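Local atomic coordinates of zinc peptidase (Vibrio cholerae, PDB entry 2GU1), a protein that cleaves the peptide cross-links between peptidoglycan strands of the bacterial cell wall as a zinc-dependent endopeptidase, probably allowing new glycan to be inserted as the wall expands. Residues Tyr204-Ala209 and Thr235-Pro240; Ala243-Thr248 and Ala299-Thr304. All blocks are in the same frame, centred on the assembly; numbering follows the deposited sequence.

Contact 1 of 2, residues Tyr204-Ala209 and Thr235-Pro240; sequences YPVDKA and TDFATP. With ZN (zinc ion), chain B.
Phe-237 carries this contact, its ring lying against Tyr-204, Pro-205 and Val-206. Its bond to CB points toward the 204-209 loop, and a chi1 of -69° puts CG beside the backbone N, anti to the carbonyl carbon. Val-206 CG2 lies over one face, 4.2 Å from CG; the opposite face is covered near the rim by the methyl of Thr-235, from the same strand. Farther out, CD2 nears Pro-205 CG, and the two side chains reach toward each other tip to tip, CE2 3.4 Å from Pro-205 CD. The ring tip, CZ, sits against both Tyr-204 CD1 and Pro-205 CD, each at 3.8 Å. On the other flank, CE1 lies 3.7 Å from Tyr-204 CD1, at the edge of the tyrosine ring and near its plane. The ring planes of Tyr-204 and Phe-237 are inclined at 71°. Proline suits this place as a compact, rigid apolar surface, and branched Val-206 supplies a second methyl, CG1, 3.8 Å from Thr-239 CG2. Next to Phe-237, Asp-236 points the opposite way and binds the catalytic zinc, with His-232 and His-313. Carbon-to-carbon packing alone thus joins loop to strand, with no directional bond between the segments, beside a zinc ligand.

Contact 2 of 2, residues Ala243-Thr248 and Ala299-Thr304; sequences APVYST and ALAGAT
Ala-301 N donates to Ala-243 O over 2.7 Å, nearly straight at 163° and in the carbonyl plane. Next along this antiparallel beta ladder of the M23 peptidase domain, Val-245 N gives a 2.8 Å bond to Ala-299 O, with the donor tilted 34° from the carbonyl plane. The return bond, Ala-299 N to Val-245 O, is weak at 3.4 Å, although it completes the hydrogen-bonded pair. Ala-243 O also receives a CA-H contact from Leu-300, so this one carbonyl serves two neighbouring residues.

Between these bonds, Pro-244 and Leu-300 form a non-hydrogen-bonded pair. Proline is tolerated here because such a position needs no N-H directed at the partner strand, and 244-246 is an outermost strand of its three-stranded sheet. On the face of this pair, Leu-300 extends its CD2 methyl to 4.0 Å from Pro-244 CA, giving apolar cover on a partly exposed side.

The other face is buried and carries Val-245 and Ala-299. They face inward together, their CB atoms 4.4 Å apart, and both pack on Leu-281 of strand 274-281; Val-245 also touches Tyr-278 and Leu-312. A beta-branched residue favours the extended backbone and fills this interior, while the short side chains of Ala-299, paired with it, and of Ala-301 pack against it. With chi1 at 175°, Val-245 CG1 is anti to its backbone N and CG2 lies beside that N, where CG2 sits 3.4 Å from Ala-301 N, with Ala-301 CB at 3.9 Å.

Overall arrangement
Both contacts are largely buried, with centres about 8 Å apart, yet they differ in chemistry. Contact 1 joins a loop to a zinc-bearing strand through side chains, whereas contact 2 joins two strands chiefly through backbone amides. They meet at the outer edge of strand 244-246, where Pro-205 O and Tyr-246 N make a probable hydrogen bond. Separately, Asp-207 OD2 hydrogen-bonds to the Tyr-246 hydroxyl at the end of its side chain. Thr-239 packs its OG1 against Ala-301 CB. Leu-312 of strand 312-318, next to the zinc ligand His-313, touches residues of both: Val-206 and Thr-239 in contact 1, Val-245 in contact 2. Contact 1 holds a zinc ligand itself; in contact 2 the side chain of Ala-301 is about 12 Å from the zinc.

Contact 1 of 2, residues Tyr204-Ala209 and Thr235-Pro240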
ATOM      1  N   TYR A 204      16.012  -9.166   3.396  1.00 27.21           N
ATOM      2  CA  TYR A 204      16.199  -8.320   4.581  1.00 25.40           C
ATOM      3  C   TYR A 204      16.388  -6.822   4.351  1.00 23.55           C
ATOM      4  O   TYR A 204      17.054  -6.415   3.403  1.00 24.46           O
ATOM      5  CB  TYR A 204      17.411  -8.830   5.375  1.00 26.49           C
ATOM      6  CG  TYR A 204      17.275 -10.265   5.833  1.00 24.32           C
ATOM      7  CD1 TYR A 204      16.470 -10.597   6.918  1.00 25.78           C
ATOM      8  CD2 TYR A 204      17.923 -11.296   5.153  1.00 26.45           C
ATOM      9  CE1 TYR A 204      16.306 -11.926   7.318  1.00 26.49           C
ATOM     10  CE2 TYR A 204      17.770 -12.619   5.541  1.00 24.34           C
ATOM     11  CZ  TYR A 204      16.961 -12.930   6.622  1.00 29.19           C
ATOM     12  OH  TYR A 204      16.806 -14.246   7.001  1.00 28.65           O
ATOM     13  N   PRO A 205      15.798  -5.987   5.230  1.00 21.80           N
ATOM     14  CA  PRO A 205      15.892  -4.524   5.158  1.00 22.19           C
ATOM     15  C   PRO A 205      17.067  -3.990   5.989  1.00 21.10           C
ATOM     16  O   PRO A 205      17.233  -2.777   6.124  1.00 21.33           O
ATOM     17  CB  PRO A 205      14.554  -4.064   5.724  1.00 20.92           C
ATOM     18  CG  PRO A 205      14.327  -5.072   6.826  1.00 25.11           C
ATOM     19  CD  PRO A 205      14.727  -6.394   6.165  1.00 22.69           C
ATOM     20  N   VAL A 206      17.863  -4.894   6.558  1.00 21.79           N
ATOM     21  CA  VAL A 206      19.006  -4.491   7.374  1.00 22.09           C
ATOM     22  C   VAL A 206      20.212  -5.406   7.122  1.00 25.17           C
ATOM     23  O   VAL A 206      20.083  -6.485   6.523  1.00 22.34           O
ATOM     24  CB  VAL A 206      18.675  -4.529   8.894  1.00 22.29           C
ATOM     25  CG1 VAL A 206      17.590  -3.497   9.239  1.00 23.76           C
ATOM     26  CG2 VAL A 206      18.225  -5.922   9.288  1.00 24.93           C
ATOM     27  N   ASP A 207      21.380  -4.970   7.590  1.00 26.29           N
ATOM     28  CA  ASP A 207      22.601  -5.740   7.419  1.00 27.64           C
ATOM     29  C   ASP A 207      22.597  -6.990   8.289  1.00 28.55           C
ATOM     30  O   ASP A 207      21.872  -7.067   9.291  1.00 25.43           O
ATOM     31  CB  ASP A 207      23.819  -4.866   7.724  1.00 30.92           C
ATOM     32  CG  ASP A 207      23.988  -3.736   6.722  1.00 31.87           C
ATOM     33  OD1 ASP A 207      23.964  -4.005   5.497  1.00 32.32           O
ATOM     34  OD2 ASP A 207      24.149  -2.576   7.156  1.00 35.85           O
ATOM     35  N   LYS A 208      23.410  -7.970   7.900  1.00 30.07           N
ATOM     36  CA  LYS A 208      23.491  -9.240   8.619  1.00 30.18           C
ATOM     37  C   LYS A 208      23.578  -9.109  10.131  1.00 28.89           C
ATOM     38  O   LYS A 208      22.971  -9.891  10.872  1.00 26.29           O
ATOM     39  CB  LYS A 208      24.686 -10.057   8.110  1.00 36.06           C
ATOM     40  CG  LYS A 208      24.616 -10.400   6.626  1.00 40.60           C
ATOM     41  CD  LYS A 208      25.734 -11.354   6.218  1.00 44.54           C
ATOM     42  CE  LYS A 208      25.646 -11.709   4.743  1.00 47.61           C
ATOM     43  NZ  LYS A 208      26.700 -12.689   4.341  1.00 49.57           N
ATOM     44  N   ALA A 209      24.322  -8.120  10.599  1.00 26.69           N
ATOM     45  CA  ALA A 209      24.487  -7.932  12.037  1.00 29.72           C
ATOM     46  C   ALA A 209      23.184  -7.740  12.812  1.00 30.01           C
ATOM     47  O   ALA A 209      23.112  -8.063  13.998  1.00 32.36           O
ATOM     48  CB  ALA A 209      25.426  -6.744  12.299  1.00 29.33           C
ATOM     49  N   THR A 235       7.573  -7.937  10.652  1.00 24.94           N
ATOM     50  CA  THR A 235       8.664  -8.676  11.273  1.00 24.06           C
ATOM     51  C   THR A 235       9.549  -7.690  12.034  1.00 25.56           C
ATOM     52  O   THR A 235       9.900  -6.633  11.506  1.00 26.40           O
ATOM     53  CB  THR A 235       9.513  -9.400  10.204  1.00 22.92           C
ATOM     54  OG1 THR A 235       8.675 -10.247   9.415  1.00 22.60           O
ATOM     55  CG2 THR A 235      10.588 -10.234  10.849  1.00 21.49           C
ATOM     56  N   ASP A 236       9.905  -8.024  13.272  1.00 23.89           N
ATOM     57  CA  ASP A 236      10.760  -7.146  14.071  1.00 25.63           C
ATOM     58  C   ASP A 236      12.211  -7.607  14.062  1.00 26.35           C
ATOM     59  O   ASP A 236      12.493  -8.762  14.390  1.00 26.35           O
ATOM     60  CB  ASP A 236      10.261  -7.090  15.517  1.00 25.90           C
ATOM     61  CG  ASP A 236       8.895  -6.466  15.626  1.00 25.14           C
ATOM     62  OD1 ASP A 236       8.429  -5.907  14.608  1.00 23.83           O
ATOM     63  OD2 ASP A 236       8.300  -6.518  16.720  1.00 22.55           O
ATOM     64  N   PHE A 237      13.119  -6.705  13.677  1.00 25.08           N
ATOM     65  CA  PHE A 237      14.558  -6.990  13.634  1.00 25.89           C
ATOM     66  C   PHE A 237      15.249  -6.276  14.795  1.00 26.28           C
ATOM     67  O   PHE A 237      14.887  -5.146  15.154  1.00 25.92           O
ATOM     68  CB  PHE A 237      15.164  -6.531  12.299  1.00 25.63           C
ATOM     69  CG  PHE A 237      14.710  -7.340  11.117  1.00 24.37           C
ATOM     70  CD1 PHE A 237      15.102  -8.668  10.973  1.00 25.77           C
ATOM     71  CD2 PHE A 237      13.863  -6.784  10.161  1.00 25.73           C
ATOM     72  CE1 PHE A 237      14.656  -9.434   9.895  1.00 26.50           C
ATOM     73  CE2 PHE A 237      13.410  -7.535   9.079  1.00 24.72           C
ATOM     74  CZ  PHE A 237      13.806  -8.865   8.942  1.00 25.29           C
ATOM     75  N   ALA A 238      16.236  -6.946  15.389  1.00 26.59           N
ATOM     76  CA  ALA A 238      16.963  -6.414  16.534  1.00 28.03           C
ATOM     77  C   ALA A 238      17.995  -5.367  16.141  1.00 28.98           C
ATOM     78  O   ALA A 238      19.200  -5.634  16.142  1.00 31.98           O
ATOM     79  CB  ALA A 238      17.640  -7.554  17.288  1.00 27.37           C
ATOM     80  N   THR A 239      17.522  -4.174  15.813  1.00 27.51           N
ATOM     81  CA  THR A 239      18.408  -3.087  15.412  1.00 26.50           C
ATOM     82  C   THR A 239      18.643  -2.064  16.506  1.00 27.38           C
ATOM     83  O   THR A 239      17.734  -1.724  17.263  1.00 28.26           O
ATOM     84  CB  THR A 239      17.835  -2.298  14.222  1.00 25.50           C
ATOM     85  OG1 THR A 239      16.488  -1.907  14.524  1.00 28.52           O
ATOM     86  CG2 THR A 239      17.859  -3.124  12.964  1.00 23.24           C
ATOM     87  N   PRO A 240      19.881  -1.566  16.615  1.00 27.00           N
ATOM     88  CA  PRO A 240      20.177  -0.555  17.629  1.00 25.78           C
ATOM     89  C   PRO A 240      19.613   0.728  17.018  1.00 25.09           C
ATOM     90  O   PRO A 240      19.451   0.801  15.803  1.00 20.99           O
ATOM     91  CB  PRO A 240      21.704  -0.509  17.647  1.00 27.71           C
ATOM     92  CG  PRO A 240      22.117  -1.854  17.114  1.00 30.61           C
ATOM     93  CD  PRO A 240      21.120  -2.081  16.011  1.00 28.00           C
TER
HETATM   94 ZN    ZN B 362       6.527  -5.312  15.006  1.00 26.62          ZN

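Contact 2 of 2, residues Ala243-Thr248 and Ala299-Thr304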
ATOM      1  N   ALA A 243      20.845   2.207  13.405  1.00 22.24           N
ATOM      2  CA  ALA A 243      21.276   1.217  12.426  1.00 25.06           C
ATOM      3  C   ALA A 243      20.665   1.551  11.075  1.00 25.86           C
ATOM      4  O   ALA A 243      19.511   1.976  10.999  1.00 26.39           O
ATOM      5  CB  ALA A 243      20.841  -0.177  12.854  1.00 25.08           C
ATOM      6  N   PRO A 244      21.431   1.370   9.989  1.00 24.80           N
ATOM      7  CA  PRO A 244      20.906   1.667   8.656  1.00 24.80           C
ATOM      8  C   PRO A 244      19.784   0.720   8.242  1.00 24.45           C
ATOM      9  O   PRO A 244      19.822  -0.483   8.530  1.00 24.05           O
ATOM     10  CB  PRO A 244      22.137   1.536   7.758  1.00 25.11           C
ATOM     11  CG  PRO A 244      22.932   0.465   8.454  1.00 29.15           C
ATOM     12  CD  PRO A 244      22.829   0.910   9.908  1.00 24.71           C
ATOM     13  N   VAL A 245      18.786   1.283   7.567  1.00 21.25           N
ATOM     14  CA  VAL A 245      17.627   0.533   7.088  1.00 21.67           C
ATOM     15  C   VAL A 245      17.647   0.705   5.577  1.00 22.53           C
ATOM     16  O   VAL A 245      17.826   1.820   5.091  1.00 21.56           O
ATOM     17  CB  VAL A 245      16.310   1.123   7.661  1.00 21.43           C
ATOM     18  CG1 VAL A 245      15.103   0.414   7.073  1.00 19.48           C
ATOM     19  CG2 VAL A 245      16.311   0.998   9.173  1.00 23.80           C
ATOM     20  N   TYR A 246      17.481  -0.391   4.842  1.00 22.21           N
ATOM     21  CA  TYR A 246      17.521  -0.341   3.387  1.00 24.04           C
ATOM     22  C   TYR A 246      16.236  -0.840   2.747  1.00 24.54           C
ATOM     23  O   TYR A 246      15.557  -1.701   3.305  1.00 25.52           O
ATOM     24  CB  TYR A 246      18.657  -1.213   2.866  1.00 25.93           C
ATOM     25  CG  TYR A 246      19.978  -0.975   3.550  1.00 30.25           C
ATOM     26  CD1 TYR A 246      20.860   0.003   3.092  1.00 29.53           C
ATOM     27  CD2 TYR A 246      20.348  -1.734   4.660  1.00 29.10           C
ATOM     28  CE1 TYR A 246      22.087   0.216   3.723  1.00 32.44           C
ATOM     29  CE2 TYR A 246      21.572  -1.529   5.299  1.00 32.76           C
ATOM     30  CZ  TYR A 246      22.433  -0.558   4.824  1.00 32.24           C
ATOM     31  OH  TYR A 246      23.652  -0.381   5.433  1.00 34.34           O
ATOM     32  N   SER A 247      15.929  -0.315   1.563  1.00 24.44           N
ATOM     33  CA  SER A 247      14.746  -0.752   0.830  1.00 24.96           C
ATOM     34  C   SER A 247      15.041  -2.147   0.306  1.00 25.33           C
ATOM     35  O   SER A 247      16.150  -2.422  -0.158  1.00 24.70           O
ATOM     36  CB  SER A 247      14.453   0.172  -0.357  1.00 24.99           C
ATOM     37  OG  SER A 247      13.394  -0.352  -1.158  1.00 25.62           O
ATOM     38  N   THR A 248      14.055  -3.032   0.386  1.00 22.99           N
ATOM     39  CA  THR A 248      14.239  -4.392  -0.094  1.00 22.82           C
ATOM     40  C   THR A 248      13.977  -4.488  -1.597  1.00 23.72           C
ATOM     41  O   THR A 248      14.036  -5.572  -2.180  1.00 25.10           O
ATOM     42  CB  THR A 248      13.310  -5.357   0.652  1.00 24.50           C
ATOM     43  OG1 THR A 248      11.980  -4.817   0.678  1.00 23.26           O
ATOM     44  CG2 THR A 248      13.801  -5.555   2.087  1.00 21.45           C
ATOM     45  N   ALA A 299      16.730   5.013   5.673  1.00 27.41           N
ATOM     46  CA  ALA A 299      16.503   5.530   7.013  1.00 25.46           C
ATOM     47  C   ALA A 299      17.424   4.897   8.038  1.00 25.13           C
ATOM     48  O   ALA A 299      18.246   4.038   7.714  1.00 26.12           O
ATOM     49  CB  ALA A 299      15.053   5.296   7.420  1.00 27.59           C
ATOM     50  N   LEU A 300      17.268   5.333   9.282  1.00 24.48           N
ATOM     51  CA  LEU A 300      18.046   4.806  10.384  1.00 22.72           C
ATOM     52  C   LEU A 300      17.015   4.280  11.373  1.00 23.53           C
ATOM     53  O   LEU A 300      16.066   4.992  11.734  1.00 22.42           O
ATOM     54  CB  LEU A 300      18.897   5.912  11.021  1.00 20.13           C
ATOM     55  CG  LEU A 300      19.896   6.602  10.077  1.00 25.05           C
ATOM     56  CD1 LEU A 300      20.695   7.653  10.849  1.00 26.91           C
ATOM     57  CD2 LEU A 300      20.837   5.565   9.472  1.00 25.72           C
ATOM     58  N   ALA A 301      17.179   3.027  11.778  1.00 22.32           N
ATOM     59  CA  ALA A 301      16.257   2.411  12.727  1.00 19.60           C
ATOM     60  C   ALA A 301      16.165   3.236  13.995  1.00 19.50           C
ATOM     61  O   ALA A 301      17.084   3.990  14.332  1.00 23.02           O
ATOM     62  CB  ALA A 301      16.702   0.981  13.042  1.00 22.34           C
ATOM     63  N   GLY A 302      15.056   3.104  14.712  1.00 20.39           N
ATOM     64  CA  GLY A 302      14.904   3.890  15.915  1.00 18.27           C
ATOM     65  C   GLY A 302      14.005   3.240  16.938  1.00 20.02           C
ATOM     66  O   GLY A 302      13.864   2.019  16.969  1.00 21.60           O
ATOM     67  N   ALA A 303      13.402   4.080  17.767  1.00 20.39           N
ATOM     68  CA  ALA A 303      12.494   3.648  18.811  1.00 20.92           C
ATOM     69  C   ALA A 303      11.399   4.699  18.953  1.00 22.95           C
ATOM     70  O   ALA A 303      10.939   4.959  20.058  1.00 23.69           O
ATOM     71  CB  ALA A 303      13.246   3.509  20.114  1.00 21.10           C
ATOM     72  N   THR A 304      11.008   5.325  17.842  1.00 23.95           N
ATOM     73  CA  THR A 304       9.951   6.338  17.891  1.00 27.03           C
ATOM     74  C   THR A 304       8.584   5.662  17.902  1.00 27.41           C
ATOM     75  O   THR A 304       8.439   4.505  17.490  1.00 27.50           O
ATOM     76  CB  THR A 304      10.017   7.340  16.700  1.00 26.11           C
ATOM     77  OG1 THR A 304      10.001   6.632  15.453  1.00 27.23           O
ATOM     78  CG2 THR A 304      11.283   8.204  16.787  1.00 27.56           C
TER